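Local coordinates for protein alcohol dehydrogenase (Aeropyrum pernix, PDB 1H2B) that probably oxidises alcohols with NAD+ as a zinc-dependent alcohol dehydrogenase of a hyperthermophilic archaeon, at residues V235-A238 and R239-P242; D269-P272 and Y273-G276. All coordinates share one frame; numbering follows the deposited sequence.

How the interactions relate
Both interactions are local turns in the nucleotide-binding domain, which is built on a six-stranded parallel sheet. Interaction 1 comes first along the chain and leads from edge strand 234-237 into helix 242-249. Interaction 2 follows after strand 255-260, in the turn between helix 265-270 and the short strand 275-276. Their centres are about 13 Å apart, and they touch. A238 CB packs 3.3 Å from Y270 OH, and P242 CG lies 3.8 Å from Y270 CD2. A238 and Y270 both belong to the pocket of the bound dinucleotide. The two turns therefore meet beside the adenine end of the cofactor.

Interaction 1 of 2, residues V235-A238 and R239-P242; sequences VVDA and RRDP
D237 has its CG anti to the backbone N (chi1 -177°), and R239 bends its chain at chi3 (-54°), which brings carboxylate and guanidinium together only two residues apart. The two groups are nearly coplanar, with 19° between their planes. R239 grips side-on, through NE and NH2. Its NH2 lies 2.6 Å from D237 OD2, on the syn lone pair, and completes a salt bridge. Its NE is shared, 3.0 Å from both D237 OD1 and D237 OD2. The backbone N of R239 adds a bond of 2.9 Å to D237 OD1, reaching it from the anti side and out of the carboxylate plane. Each carboxylate oxygen thus takes two donors, which should fix the rotation of the group. The bond to R239 N makes an Asx turn. It sits inside a type I beta turn, closed by R240 N to D237 O at 3.2 Å. This turn ends the outermost strand, 234-237, of a Rossmann-type parallel sheet and leads to helix 242-249. Q245 of that helix also bonds D237 O and R240 O through NE2. D241 is the N-cap, its OD1 on the backbone N of K244. R240 NH1 stays 4.9 Å from D237 OD2, too far for a direct contact, though the opposite charges probably still attract. On the buried side, A238 CB packs against P242 CB at 3.8 Å.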
loop_
_atom_site.group_PDB
_atom_site.type_symbol
_atom_site.label_atom_id
_atom_site.label_comp_id
_atom_site.label_asym_id
_atom_site.label_seq_id
_atom_site.Cartn_x
_atom_site.Cartn_y
_atom_site.Cartn_z
ATOM N N VAL B 235 22.659 16.484 -13.750
ATOM C CA VAL B 235 21.925 17.752 -13.697
ATOM C C VAL B 235 21.630 18.229 -15.087
ATOM O O VAL B 235 22.390 17.952 -16.036
ATOM C CB VAL B 235 22.664 18.842 -12.878
ATOM C CG1 VAL B 235 22.897 18.342 -11.463
ATOM C CG2 VAL B 235 23.998 19.260 -13.551
ATOM N N VAL B 236 20.553 19.006 -15.202
ATOM C CA VAL B 236 20.082 19.459 -16.499
ATOM C C VAL B 236 19.692 20.931 -16.404
ATOM O O VAL B 236 18.937 21.349 -15.508
ATOM C CB VAL B 236 18.851 18.627 -16.934
ATOM C CG1 VAL B 236 18.051 19.346 -18.074
ATOM C CG2 VAL B 236 19.244 17.233 -17.290
ATOM N N ASP B 237 20.228 21.740 -17.341
ATOM C CA ASP B 237 19.855 23.152 -17.432
ATOM C C ASP B 237 18.573 23.233 -18.236
ATOM O O ASP B 237 18.552 22.916 -19.435
ATOM C CB ASP B 237 20.967 23.865 -18.199
ATOM C CG ASP B 237 20.740 25.350 -18.311
ATOM O OD1 ASP B 237 19.594 25.842 -18.140
ATOM O OD2 ASP B 237 21.699 26.096 -18.603
ATOM N N ALA B 238 17.485 23.568 -17.549
ATOM C CA ALA B 238 16.166 23.541 -18.174
ATOM C C ALA B 238 15.876 24.762 -19.010
ATOM O O ALA B 238 14.759 24.913 -19.510
ATOM C CB ALA B 238 15.090 23.348 -17.098
ATOM N N ARG B 239 16.880 25.629 -19.242
ATOM C CA ARG B 239 16.647 26.703 -20.204
ATOM C C ARG B 239 16.819 26.072 -21.601
ATOM O O ARG B 239 16.513 26.680 -22.624
ATOM C CB ARG B 239 17.677 27.826 -20.009
ATOM C CG ARG B 239 17.742 28.490 -18.648
ATOM C CD ARG B 239 18.973 29.404 -18.436
ATOM N NE ARG B 239 20.244 28.707 -18.710
ATOM C CZ ARG B 239 21.293 29.201 -19.413
ATOM N NH1 ARG B 239 21.292 30.445 -19.902
ATOM N NH2 ARG B 239 22.373 28.449 -19.610
ATOM N N ARG B 240 17.381 24.878 -21.616
ATOM C CA ARG B 240 17.883 24.252 -22.821
ATOM C C ARG B 240 17.162 22.926 -23.122
ATOM O O ARG B 240 17.797 21.865 -23.133
ATOM C CB ARG B 240 19.402 24.040 -22.715
ATOM C CG ARG B 240 20.281 25.323 -22.616
ATOM C CD ARG B 240 21.777 25.029 -22.513
ATOM N NE ARG B 240 22.134 23.837 -23.297
ATOM C CZ ARG B 240 21.918 22.565 -22.914
ATOM N NH1 ARG B 240 21.367 22.292 -21.734
ATOM N NH2 ARG B 240 22.269 21.554 -23.705
ATOM N N ASP B 241 15.890 23.007 -23.494
ATOM C CA ASP B 241 15.129 21.798 -23.930
ATOM C C ASP B 241 15.177 20.676 -22.886
ATOM O O ASP B 241 15.773 19.616 -23.083
ATOM C CB ASP B 241 15.608 21.254 -25.279
ATOM C CG ASP B 241 14.501 20.478 -26.013
ATOM O OD1 ASP B 241 13.552 19.929 -25.355
ATOM O OD2 ASP B 241 14.486 20.364 -27.255
ATOM N N PRO B 242 14.580 20.929 -21.733
ATOM C CA PRO B 242 14.689 19.960 -20.632
ATOM C C PRO B 242 14.102 18.583 -20.996
ATOM O O PRO B 242 14.642 17.548 -20.591
ATOM C CB PRO B 242 13.914 20.632 -19.492
ATOM C CG PRO B 242 12.987 21.629 -20.187
ATOM C CD PRO B 242 13.804 22.130 -21.380
#

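Interaction 2 of 2, residues D269-P272 and Y273-G276. With NAJ (nicotinamide-adenine-dinucleotide (acidic form)), chain I.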
loop_
_atom_site.group_PDB
_atom_site.type_symbol
_atom_site.label_atom_id
_atom_site.label_comp_id
_atom_site.label_asym_id
_atom_site.label_seq_id
_atom_site.Cartn_x
_atom_site.Cartn_y
_atom_site.Cartn_z
ATOM N N ASP B 269 4.187 23.211 -17.581
ATOM C CA ASP B 269 4.012 22.814 -18.965
ATOM C C ASP B 269 4.908 21.699 -19.389
ATOM O O ASP B 269 4.461 20.820 -20.096
ATOM C CB ASP B 269 4.102 23.960 -19.884
ATOM C CG ASP B 269 2.769 24.735 -19.902
ATOM O OD1 ASP B 269 1.610 24.167 -19.747
ATOM O OD2 ASP B 269 2.858 25.907 -20.029
ATOM N N TYR B 270 6.172 21.702 -18.945
ATOM C CA TYR B 270 7.059 20.641 -19.420
ATOM C C TYR B 270 7.135 19.387 -18.537
ATOM O O TYR B 270 7.430 18.277 -19.051
ATOM C CB TYR B 270 8.491 21.160 -19.764
ATOM C CG TYR B 270 9.453 21.496 -18.622
ATOM C CD1 TYR B 270 10.073 20.480 -17.869
ATOM C CD2 TYR B 270 9.827 22.827 -18.388
ATOM C CE1 TYR B 270 10.969 20.793 -16.883
ATOM C CE2 TYR B 270 10.741 23.169 -17.389
ATOM C CZ TYR B 270 11.306 22.134 -16.654
ATOM O OH TYR B 270 12.230 22.431 -15.681
ATOM N N THR B 271 6.872 19.551 -17.236
ATOM C CA THR B 271 7.112 18.392 -16.367
ATOM C C THR B 271 6.250 17.156 -16.681
ATOM O O THR B 271 6.747 16.063 -16.594
ATOM C CB THR B 271 7.064 18.731 -14.879
ATOM O OG1 THR B 271 5.856 19.447 -14.567
ATOM C CG2 THR B 271 8.247 19.687 -14.526
ATOM N N PRO B 272 4.982 17.272 -17.100
ATOM C CA PRO B 272 4.225 16.056 -17.448
ATOM C C PRO B 272 4.877 15.308 -18.598
ATOM O O PRO B 272 4.737 14.095 -18.649
ATOM C CB PRO B 272 2.841 16.588 -17.858
ATOM C CG PRO B 272 2.755 17.950 -17.174
ATOM C CD PRO B 272 4.181 18.505 -17.210
ATOM N N TYR B 273 5.603 16.013 -19.496
ATOM C CA TYR B 273 6.193 15.395 -20.662
ATOM C C TYR B 273 7.495 14.681 -20.303
ATOM O O TYR B 273 8.060 13.993 -21.183
ATOM C CB TYR B 273 6.427 16.458 -21.748
ATOM C CG TYR B 273 5.121 16.888 -22.366
ATOM C CD1 TYR B 273 4.451 17.982 -21.872
ATOM C CD2 TYR B 273 4.544 16.149 -23.377
ATOM C CE1 TYR B 273 3.209 18.394 -22.429
ATOM C CE2 TYR B 273 3.279 16.535 -23.933
ATOM C CZ TYR B 273 2.651 17.642 -23.429
ATOM O OH TYR B 273 1.441 18.006 -23.966
ATOM N N LEU B 274 7.958 14.823 -19.045
ATOM C CA LEU B 274 9.119 14.023 -18.578
ATOM C C LEU B 274 8.750 12.579 -18.238
ATOM O O LEU B 274 9.619 11.704 -18.145
ATOM C CB LEU B 274 9.775 14.653 -17.339
ATOM C CG LEU B 274 10.202 16.123 -17.470
ATOM C CD1 LEU B 274 10.649 16.641 -16.127
ATOM C CD2 LEU B 274 11.279 16.214 -18.556
ATOM N N LEU B 275 7.456 12.323 -18.063
ATOM C CA LEU B 275 7.028 11.048 -17.488
ATOM C C LEU B 275 7.068 9.882 -18.465
ATOM O O LEU B 275 6.622 9.969 -19.627
ATOM C CB LEU B 275 5.588 11.163 -16.986
ATOM C CG LEU B 275 5.364 12.208 -15.883
ATOM C CD1 LEU B 275 3.851 12.231 -15.555
ATOM C CD2 LEU B 275 6.196 11.977 -14.592
ATOM N N GLY B 276 7.570 8.767 -17.960
ATOM C CA GLY B 276 7.480 7.519 -18.689
ATOM C C GLY B 276 6.175 6.804 -18.373
ATOM O O GLY B 276 5.294 7.353 -17.695
HETATM P PA NAJ I . 12.520 28.933 -4.675
HETATM O O1A NAJ I . 12.307 30.283 -5.303
HETATM O O2A NAJ I . 13.557 28.778 -3.551
HETATM O O5B NAJ I . 13.013 27.848 -5.737
HETATM C C5B NAJ I . 12.497 27.792 -7.075
HETATM C C4B NAJ I . 13.615 27.145 -7.876
HETATM O O4B NAJ I . 13.082 26.869 -9.187
HETATM C C3B NAJ I . 14.863 28.016 -8.011
HETATM O O3B NAJ I . 16.061 27.284 -7.705
HETATM C C2B NAJ I . 14.738 28.395 -9.480
HETATM O O2B NAJ I . 15.985 28.750 -10.099
HETATM C C1B NAJ I . 14.105 27.158 -10.130
HETATM N N9A NAJ I . 13.462 27.397 -11.421
HETATM C C8A NAJ I . 12.794 28.529 -11.910
HETATM N N7A NAJ I . 12.328 28.269 -13.161
HETATM C C5A NAJ I . 12.697 26.994 -13.480
HETATM C C6A NAJ I . 12.510 26.207 -14.590
HETATM N N6A NAJ I . 11.890 26.639 -15.696
HETATM N N1A NAJ I . 12.961 24.913 -14.557
HETATM C C2A NAJ I . 13.658 24.401 -13.477
HETATM N N3A NAJ I . 13.858 25.193 -12.401
HETATM C C4A NAJ I . 13.388 26.469 -12.409
HETATM O O3 NAJ I . 11.084 28.442 -4.202
HETATM P PN NAJ I . 10.683 27.528 -2.934
HETATM O O1N NAJ I . 10.491 28.361 -1.752
HETATM O O2N NAJ I . 11.582 26.359 -2.870
HETATM O O5D NAJ I . 9.198 27.112 -3.381
HETATM C C5D NAJ I . 9.058 26.257 -4.514
HETATM C C4D NAJ I . 7.596 26.218 -4.931
HETATM O O4D NAJ I . 6.881 25.439 -3.956
HETATM C C3D NAJ I . 6.910 27.584 -4.931
HETATM O O3D NAJ I . 5.842 27.546 -5.895
HETATM C C2D NAJ I . 6.312 27.666 -3.519
HETATM O O2D NAJ I . 5.250 28.565 -3.368
HETATM C C1D NAJ I . 5.840 26.205 -3.398
HETATM N N1N NAJ I . 5.518 25.685 -2.069
HETATM C C2N NAJ I . 4.621 24.659 -2.031
HETATM C C3N NAJ I . 4.309 24.065 -0.819
HETATM C C7N NAJ I . 3.280 22.983 -0.778
HETATM O O7N NAJ I . 2.982 22.532 0.452
HETATM N N7N NAJ I . 2.714 22.409 -1.844
HETATM C C4N NAJ I . 4.921 24.474 0.411
HETATM C C5N NAJ I . 5.973 25.423 0.267
HETATM C C6N NAJ I . 6.232 26.034 -0.944
HETATM O O HOH W 1 4.766 11.920 -20.557
#
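From Y270 to L275 the backbone runs through three successive i-to-i+3 hydrogen bonds: Y273 N to Y270 O (2.9 Å), L274 N to T271 O (3.0 Å) and L275 N to P272 O (3.3 Å). A water also donates to P272 O (2.9 Å) and to L275 O (2.8 Å), tying the turn to the start of strand 275-276. Y273 lays its ring edge on the preceding helical turn, with CD1 3.3 Å from D269 O and the oxygen in the ring plane. The same ring meets F292 edge-to-face. L274 CD1 touches the edge of the Y270 ring at CE1, 4.2 Å away, and the L274 side chain crosses that of T271 obliquely. T271 turns its OG1 back to T267 O, one helical turn earlier. The chi1 of Y270, 75°, sets CG between the backbone N and the carbonyl carbon, and the ring extends toward the cofactor. Y270 OH is hydrogen-bonded to N1A of the dinucleotide at 2.8 Å, with the nitrogen in the ring plane. An alanine in place of Y270 would probably leave N1A without this partner and open a gap between the adenine and L274. The turn carries the chain from helix 265-270 to the short strand 275-276, on the way to strand 279-283 of the Rossmann-type sheet, and its tyrosine forms part of the adenine pocket of the NAD site.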